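Side-chain contacts in glutathione peroxidase (Schistosoma mansoni, PDB 2V1M), which catalyses the reduction of hydrogen peroxide to water with two molecules of glutathione, which leave as glutathione disulfide: residues D47-Q52 and W132-F137; A69-C72 and Q78-W81. One frame throughout, in Å; residues are numbered along the deposited sequence.

Each contact has one half on, or leading into, a strand of the five-stranded mixed sheet of a thioredoxin-like fold, and the other half on a helix (47-52) or loop (78-81); their centres are about 12 Å apart. Along the chain, 47-52 on helix 46-60 comes first, then 69-72 at the end of strand 65-71, the loop segment 78-81, and finally 132-137, leading into strand 136-139; contact 2 thus falls wholly between the two halves of contact 1. They meet at Q78, whose OE1 makes a weak hydrogen bond to W132 NE1. N133 hydrogen-bonds the oxidised cysteine at position 43, which places this end of contact 1 beside the active-site position, assigned by similarity.

Contact 1: D47-Q52 and W132-F137; sequences DKNYRQ and WNFSKF
The phenyl ring of F134 carries the side chain of N49 over one face and meets the ring of Y50 at its edge. N49 CB sits 3.8 Å from the F134 ring centroid, 28° off the ring normal, making a CH-pi contact that leans toward CD1. Beyond it the carboxamide lies over the end of the ring that joins the main chain, the two planes only 14° apart, and N49 CG stands 3.6 Å from F134 CG. Asparagine suits this place because its flat amide can stack on the ring while its polar ends reach past it. Y50 comes in nearly perpendicular, bringing CE2 to 3.8 Å from F134 CZ, close to the plane of the phenylalanine. The tyrosine ring also lies against Y94 of helix 83-94, while F134 reaches V37 and V39 of strand 33-39.

In this thioredoxin-like fold the contact joins the early turns of helix 46-60 to the loop that enters the antiparallel strand 136-139; F134 and Y50 suit it as broad apolar rings that fit between helix 46-60 and strand 33-39. F134 takes a left-handed backbone conformation, which helps turn the chain into strand 136-139.

Polar ties run alongside the stack. K136 NZ donates to N49 OD1 over 2.8 Å, approaching in the carbonyl plane on a lone pair. The same nitrogen bonds F134 O, again at 2.8 Å from NZ, and T153 O, so this buried amino group, probably charged, is gripped by three oxygens, which lysine is long enough to reach. A bend at chi2 of 91° folds its chain back toward F134 O. At the other end of the amide, N49 ND2 bonds A45 O, and with both ends held the amide's rotation is fixed over the ring.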
ATOM      1  N   ASP A  47      -5.714 -13.921   0.765  1.00  3.69           N
ATOM      2  CA  ASP A  47      -5.379 -14.450   2.099  1.00  4.17           C
ATOM      3  C   ASP A  47      -3.899 -14.333   2.406  1.00  3.69           C
ATOM      4  O   ASP A  47      -3.521 -13.831   3.475  1.00  3.73           O
ATOM      5  CB  ASP A  47      -5.815 -15.925   2.230  1.00  5.50           C
ATOM      6  CG  ASP A  47      -7.316 -16.128   2.291  0.80  6.32           C
ATOM      7  OD1 ASP A  47      -8.112 -15.203   2.585  1.00  8.19           O
ATOM      8  OD2 ASP A  47      -7.706 -17.295   2.023  0.80  9.63           O
ATOM      9  N   LYS A  48      -3.044 -14.803   1.501  1.00  3.75           N
ATOM     10  CA  LYS A  48      -1.614 -14.820   1.818  1.00  4.36           C
ATOM     11  C   LYS A  48      -1.062 -13.402   1.992  1.00  3.06           C
ATOM     12  O   LYS A  48      -0.242 -13.144   2.883  1.00  4.06           O
ATOM     13  CB  LYS A  48      -0.808 -15.659   0.842  1.00  6.28           C
ATOM     14  CG  LYS A  48      -0.683 -15.219  -0.567  0.50  5.52           C
ATOM     15  CD  LYS A  48       0.029 -16.358  -1.317  0.50  6.97           C
ATOM     16  CE  LYS A  48       0.044 -16.094  -2.785  0.50  6.26           C
ATOM     17  NZ  LYS A  48       0.727 -17.197  -3.513  0.50  7.10           N
ATOM     18  N   ASN A  49      -1.521 -12.485   1.124  1.00  3.05           N
ATOM     19  CA  ASN A  49      -1.029 -11.092   1.261  1.00  3.14           C
ATOM     20  C   ASN A  49      -1.487 -10.481   2.586  1.00  2.99           C
ATOM     21  O   ASN A  49      -0.665  -9.904   3.317  1.00  3.13           O
ATOM     22  CB  ASN A  49      -1.451 -10.212   0.089  1.00  2.97           C
ATOM     23  CG  ASN A  49      -0.517 -10.374  -1.078  1.00  3.46           C
ATOM     24  OD1 ASN A  49       0.498  -9.666  -1.175  1.00  4.05           O
ATOM     25  ND2 ASN A  49      -0.846 -11.291  -1.976  1.00  5.06           N
ATOM     26  N   TYR A  50      -2.795 -10.549   2.889  1.00  2.98           N
ATOM     27  CA  TYR A  50      -3.258  -9.942   4.149  1.00  3.12           C
ATOM     28  C   TYR A  50      -2.630 -10.611   5.370  1.00  3.28           C
ATOM     29  O   TYR A  50      -2.263  -9.932   6.322  1.00  3.35           O
ATOM     30  CB  TYR A  50      -4.781 -10.009   4.226  1.00  3.08           C
ATOM     31  CG  TYR A  50      -5.435  -8.784   3.604  1.00  3.16           C
ATOM     32  CD1 TYR A  50      -5.541  -7.563   4.287  1.00  3.24           C
ATOM     33  CD2 TYR A  50      -5.957  -8.868   2.302  1.00  3.65           C
ATOM     34  CE1 TYR A  50      -6.139  -6.460   3.676  1.00  3.25           C
ATOM     35  CE2 TYR A  50      -6.544  -7.753   1.671  1.00  3.78           C
ATOM     36  CZ  TYR A  50      -6.630  -6.552   2.366  1.00  3.10           C
ATOM     37  OH  TYR A  50      -7.187  -5.489   1.721  1.00  3.41           O
ATOM     38  N   ARG A  51      -2.504 -11.942   5.374  1.00  3.40           N
ATOM     39  CA  ARG A  51      -1.918 -12.628   6.537  1.00  3.44           C
ATOM     40  C   ARG A  51      -0.481 -12.155   6.731  1.00  3.12           C
ATOM     41  O   ARG A  51      -0.068 -11.825   7.859  1.00  3.18           O
ATOM     42  CB  ARG A  51      -1.946 -14.152   6.371  1.00  4.36           C
ATOM     43  CG  ARG A  51      -3.298 -14.808   6.364  1.00  7.16           C
ATOM     44  CD  ARG A  51      -3.875 -15.052   7.720  0.80  8.28           C
ATOM     45  NE  ARG A  51      -5.150 -15.746   7.570  1.00  9.46           N
ATOM     46  CZ  ARG A  51      -6.220 -15.547   8.307  1.00  8.12           C
ATOM     47  NH1 ARG A  51      -6.178 -14.693   9.344  1.00  6.55           N
ATOM     48  NH2 ARG A  51      -7.317 -16.232   7.986  0.80  6.05           N
ATOM     49  N   GLN A  52       0.310 -12.153   5.660  1.00  2.92           N
ATOM     50  CA  GLN A  52       1.711 -11.770   5.815  1.00  3.33           C
ATOM     51  C   GLN A  52       1.830 -10.281   6.183  1.00  2.92           C
ATOM     52  O   GLN A  52       2.708  -9.926   6.976  1.00  3.28           O
ATOM     53  CB  GLN A  52       2.510 -12.068   4.565  1.00  3.39           C
ATOM     54  CG  GLN A  52       2.659 -13.579   4.333  1.00  4.16           C
ATOM     55  CD  GLN A  52       3.656 -13.927   3.246  1.00  5.17           C
ATOM     56  OE1 GLN A  52       4.356 -13.079   2.703  1.00  4.78           O
ATOM     57  NE2 GLN A  52       3.746 -15.202   2.938  0.80  9.40           N
ATOM     58  N   TRP A 132      -1.584  -5.972 -11.407  1.00  2.92           N
ATOM     59  CA  TRP A 132      -2.699  -6.693 -10.795  1.00  2.99           C
ATOM     60  C   TRP A 132      -2.833  -6.199  -9.351  1.00  2.74           C
ATOM     61  O   TRP A 132      -2.084  -5.314  -8.901  1.00  3.06           O
ATOM     62  CB  TRP A 132      -2.514  -8.242 -10.883  1.00  3.03           C
ATOM     63  CG  TRP A 132      -3.815  -8.979 -10.829  1.00  3.04           C
ATOM     64  CD1 TRP A 132      -4.255  -9.814  -9.835  1.00  3.38           C
ATOM     65  CD2 TRP A 132      -4.881  -8.909 -11.789  1.00  3.30           C
ATOM     66  NE1 TRP A 132      -5.528 -10.270 -10.128  1.00  3.48           N
ATOM     67  CE2 TRP A 132      -5.937  -9.721 -11.312  1.00  3.34           C
ATOM     68  CE3 TRP A 132      -5.048  -8.252 -13.035  1.00  3.54           C
ATOM     69  CZ2 TRP A 132      -7.135  -9.906 -12.032  1.00  3.98           C
ATOM     70  CZ3 TRP A 132      -6.243  -8.446 -13.751  1.00  4.02           C
ATOM     71  CH2 TRP A 132      -7.267  -9.267 -13.233  1.00  3.90           C
ATOM     72  N   ASN A 133      -3.783  -6.781  -8.624  1.00  2.92           N
ATOM     73  CA  ASN A 133      -3.871  -6.535  -7.182  1.00  3.05           C
ATOM     74  C   ASN A 133      -2.567  -6.934  -6.487  1.00  2.87           C
ATOM     75  O   ASN A 133      -1.877  -7.869  -6.890  1.00  3.23           O
ATOM     76  CB  ASN A 133      -5.051  -7.305  -6.609  1.00  3.19           C
ATOM     77  CG  ASN A 133      -6.319  -7.079  -7.390  1.00  3.09           C
ATOM     78  OD1 ASN A 133      -6.811  -5.945  -7.507  1.00  3.21           O
ATOM     79  ND2 ASN A 133      -6.844  -8.161  -7.970  1.00  3.41           N
ATOM     80  N   PHE A 134      -2.296  -6.253  -5.369  1.00  2.87           N
ATOM     81  CA  PHE A 134      -1.201  -6.570  -4.456  1.00  2.75           C
ATOM     82  C   PHE A 134       0.187  -6.274  -5.003  1.00  2.70           C
ATOM     83  O   PHE A 134       1.147  -6.940  -4.641  1.00  3.10           O
ATOM     84  CB  PHE A 134      -1.306  -7.993  -3.886  1.00  2.99           C
ATOM     85  CG  PHE A 134      -2.582  -8.194  -3.100  1.00  3.21           C
ATOM     86  CD1 PHE A 134      -2.719  -7.659  -1.821  1.00  2.92           C
ATOM     87  CD2 PHE A 134      -3.648  -8.931  -3.628  1.00  3.32           C
ATOM     88  CE1 PHE A 134      -3.867  -7.837  -1.078  1.00  3.33           C
ATOM     89  CE2 PHE A 134      -4.809  -9.097  -2.884  1.00  3.68           C
ATOM     90  CZ  PHE A 134      -4.947  -8.571  -1.627  1.00  3.69           C
ATOM     91  N   SER A 135       0.317  -5.242  -5.843  0.50  2.86           N
ATOM     92  CA  SER A 135       1.662  -4.691  -6.050  0.50  3.02           C
ATOM     93  C   SER A 135       2.071  -3.955  -4.758  0.50  2.72           C
ATOM     94  O   SER A 135       1.222  -3.623  -3.904  0.50  2.85           O
ATOM     95  CB  SER A 135       1.654  -3.703  -7.210  0.50  3.82           C
ATOM     96  OG  SER A 135       2.950  -3.534  -7.743  0.25  5.33           O
ATOM     97  N   LYS A 136       3.380  -3.728  -4.594  1.00  2.68           N
ATOM     98  CA  LYS A 136       3.926  -3.088  -3.399  1.00  2.80           C
ATOM     99  C   LYS A 136       4.933  -2.026  -3.768  1.00  2.84           C
ATOM    100  O   LYS A 136       5.813  -2.262  -4.616  1.00  3.66           O
ATOM    101  CB  LYS A 136       4.584  -4.098  -2.437  1.00  3.07           C
ATOM    102  CG  LYS A 136       3.674  -5.187  -1.908  1.00  3.14           C
ATOM    103  CD  LYS A 136       3.623  -6.491  -2.754  1.00  2.70           C
ATOM    104  CE  LYS A 136       2.687  -7.477  -2.091  1.00  3.16           C
ATOM    105  NZ  LYS A 136       2.432  -8.692  -2.920  1.00  2.98           N
ATOM    106  N   PHE A 137       4.860  -0.861  -3.108  1.00  2.77           N
ATOM    107  CA  PHE A 137       5.908   0.171  -3.192  1.00  2.55           C
ATOM    108  C   PHE A 137       6.491   0.383  -1.811  1.00  2.51           C
ATOM    109  O   PHE A 137       5.746   0.505  -0.812  1.00  3.35           O
ATOM    110  CB  PHE A 137       5.375   1.510  -3.713  1.00  2.89           C
ATOM    111  CG  PHE A 137       5.017   1.494  -5.165  1.00  2.51           C
ATOM    112  CD1 PHE A 137       5.902   1.965  -6.127  1.00  2.65           C
ATOM    113  CD2 PHE A 137       3.781   1.002  -5.595  1.00  2.83           C
ATOM    114  CE1 PHE A 137       5.565   1.988  -7.477  1.00  3.25           C
ATOM    115  CE2 PHE A 137       3.432   1.023  -6.928  1.00  3.62           C
ATOM    116  CZ  PHE A 137       4.327   1.494  -7.875  1.00  3.21           C
TER

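Contact 2: A69-C72 and Q78-W81; sequences AFPC and QEPW
E79 lays its side chain against P71 and the backbone of C72, touching through carbon as much as through oxygen. Its CB rests 3.3 Å from C72 O, while OE2 approaches P71 CB, also to 3.3 Å. No hydrogen bond links the two segments: this is close packing of a carboxylate and its methylenes against a proline ring.

The conformation explains the reach. With CG anti to the backbone N (chi1 -169°) the glutamate extends from the loop toward the strand end, and a bend at chi2 of 78° then swings the carboxylate along P71. Glutamate is long enough to carry a carboxylate into this buried place, and OE1 accepts a hydrogen bond from C41 N. Proline suits its position by offering a compact, rigid apolar surface, whereas C72 directs its CB away and contributes its carbonyl instead.

P71 closes strand 65-71, and E79 belongs to the following loop, ahead of helix 83-94. Both side chains touch V39 of the adjacent parallel strand 33-39 and I86 of that helix.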
ATOM      1  N   ALA A  69      -2.862   0.288   2.891  1.00  2.78           N
ATOM      2  CA  ALA A  69      -3.572  -0.593   1.938  1.00  2.89           C
ATOM      3  C   ALA A  69      -4.693   0.180   1.255  1.00  2.73           C
ATOM      4  O   ALA A  69      -5.623   0.690   1.918  1.00  2.86           O
ATOM      5  CB  ALA A  69      -4.131  -1.802   2.659  1.00  3.14           C
ATOM      6  N   PHE A  70      -4.601   0.246  -0.080  1.00  2.54           N
ATOM      7  CA  PHE A  70      -5.543   0.961  -0.939  1.00  2.91           C
ATOM      8  C   PHE A  70      -6.378  -0.025  -1.743  1.00  2.80           C
ATOM      9  O   PHE A  70      -5.875  -0.631  -2.687  1.00  2.74           O
ATOM     10  CB  PHE A  70      -4.788   1.903  -1.884  1.00  3.06           C
ATOM     11  CG  PHE A  70      -4.225   3.099  -1.149  1.00  2.83           C
ATOM     12  CD1 PHE A  70      -5.013   4.231  -0.957  1.00  3.06           C
ATOM     13  CD2 PHE A  70      -2.930   3.057  -0.630  1.00  2.95           C
ATOM     14  CE1 PHE A  70      -4.543   5.316  -0.239  1.00  3.20           C
ATOM     15  CE2 PHE A  70      -2.444   4.149   0.089  1.00  3.31           C
ATOM     16  CZ  PHE A  70      -3.251   5.275   0.292  1.00  3.47           C
ATOM     17  N   PRO A  71      -7.660  -0.182  -1.400  1.00  2.84           N
ATOM     18  CA  PRO A  71      -8.537  -1.033  -2.231  1.00  3.24           C
ATOM     19  C   PRO A  71      -8.637  -0.453  -3.637  1.00  2.95           C
ATOM     20  O   PRO A  71      -8.662   0.759  -3.833  1.00  3.12           O
ATOM     21  CB  PRO A  71      -9.896  -0.954  -1.516  1.00  3.28           C
ATOM     22  CG  PRO A  71      -9.520  -0.611  -0.039  1.00  3.49           C
ATOM     23  CD  PRO A  71      -8.394   0.373  -0.229  1.00  3.23           C
ATOM     24  N   CYS A  72      -8.758  -1.360  -4.611  1.00  3.14           N
ATOM     25  CA  CYS A  72      -8.852  -0.933  -6.017  1.00  3.45           C
ATOM     26  C   CYS A  72      -9.583  -2.023  -6.777  1.00  3.22           C
ATOM     27  O   CYS A  72      -9.246  -3.206  -6.646  1.00  3.21           O
ATOM     28  CB  CYS A  72      -7.417  -0.742  -6.589  1.00  3.32           C
ATOM     29  SG  CYS A  72      -7.403  -0.375  -8.356  1.00  3.39           S
ATOM     30  N   GLN A  78     -12.236  -7.491  -8.721  1.00  3.80           N
ATOM     31  CA  GLN A  78     -11.953  -8.240  -7.501  1.00  3.77           C
ATOM     32  C   GLN A  78     -12.054  -7.443  -6.203  1.00  3.58           C
ATOM     33  O   GLN A  78     -11.846  -8.011  -5.118  1.00  3.61           O
ATOM     34  CB  GLN A  78     -10.618  -8.975  -7.639  1.00  3.53           C
ATOM     35  CG  GLN A  78     -10.720 -10.046  -8.692  1.00  4.00           C
ATOM     36  CD  GLN A  78      -9.397 -10.769  -8.980  1.00  3.74           C
ATOM     37  OE1 GLN A  78      -8.326 -10.414  -8.493  1.00  3.87           O
ATOM     38  NE2 GLN A  78      -9.470 -11.811  -9.799  1.00  4.75           N
ATOM     39  N   GLU A  79     -12.465  -6.170  -6.284  1.00  3.61           N
ATOM     40  CA  GLU A  79     -12.792  -5.376  -5.101  1.00  3.69           C
ATOM     41  C   GLU A  79     -14.136  -4.676  -5.318  1.00  3.74           C
ATOM     42  O   GLU A  79     -14.233  -3.465  -5.335  1.00  3.95           O
ATOM     43  CB  GLU A  79     -11.680  -4.366  -4.800  1.00  3.86           C
ATOM     44  CG  GLU A  79     -11.819  -3.671  -3.429  1.00  3.89           C
ATOM     45  CD  GLU A  79     -11.372  -4.565  -2.288  1.00  3.26           C
ATOM     46  OE1 GLU A  79     -11.989  -5.651  -2.094  1.00  3.64           O
ATOM     47  OE2 GLU A  79     -10.379  -4.217  -1.595  1.00  3.50           O
ATOM     48  N   PRO A  80     -15.223  -5.471  -5.500  1.00  3.88           N
ATOM     49  CA  PRO A  80     -16.519  -4.855  -5.822  1.00  4.74           C
ATOM     50  C   PRO A  80     -17.217  -4.198  -4.645  1.00  4.31           C
ATOM     51  O   PRO A  80     -18.129  -3.373  -4.873  1.00  5.32           O
ATOM     52  CB  PRO A  80     -17.346  -6.044  -6.359  1.00  5.55           C
ATOM     53  CG  PRO A  80     -16.769  -7.218  -5.552  1.00  5.28           C
ATOM     54  CD  PRO A  80     -15.282  -6.943  -5.551  1.00  4.21           C
ATOM     55  N   TRP A  81     -16.880  -4.575  -3.408  1.00  4.09           N
ATOM     56  CA  TRP A  81     -17.637  -4.111  -2.250  1.00  4.70           C
ATOM     57  C   TRP A  81     -17.314  -2.650  -1.925  1.00  4.67           C
ATOM     58  O   TRP A  81     -16.289  -2.095  -2.335  1.00  5.35           O
ATOM     59  CB  TRP A  81     -17.327  -4.975  -1.025  1.00  4.86           C
ATOM     60  CG  TRP A  81     -17.529  -6.452  -1.224  1.00  4.91           C
ATOM     61  CD1 TRP A  81     -18.422  -7.073  -2.075  1.00  6.31           C
ATOM     62  CD2 TRP A  81     -16.817  -7.500  -0.565  1.00  4.68           C
ATOM     63  NE1 TRP A  81     -18.288  -8.451  -1.991  1.00  7.34           N
ATOM     64  CE2 TRP A  81     -17.312  -8.735  -1.067  1.00  6.01           C
ATOM     65  CE3 TRP A  81     -15.790  -7.521   0.384  1.00  4.92           C
ATOM     66  CZ2 TRP A  81     -16.796  -9.970  -0.644  1.00  7.67           C
ATOM     67  CZ3 TRP A  81     -15.276  -8.743   0.799  1.00  6.06           C
ATOM     68  CH2 TRP A  81     -15.783  -9.951   0.292  1.00  7.80           C
TER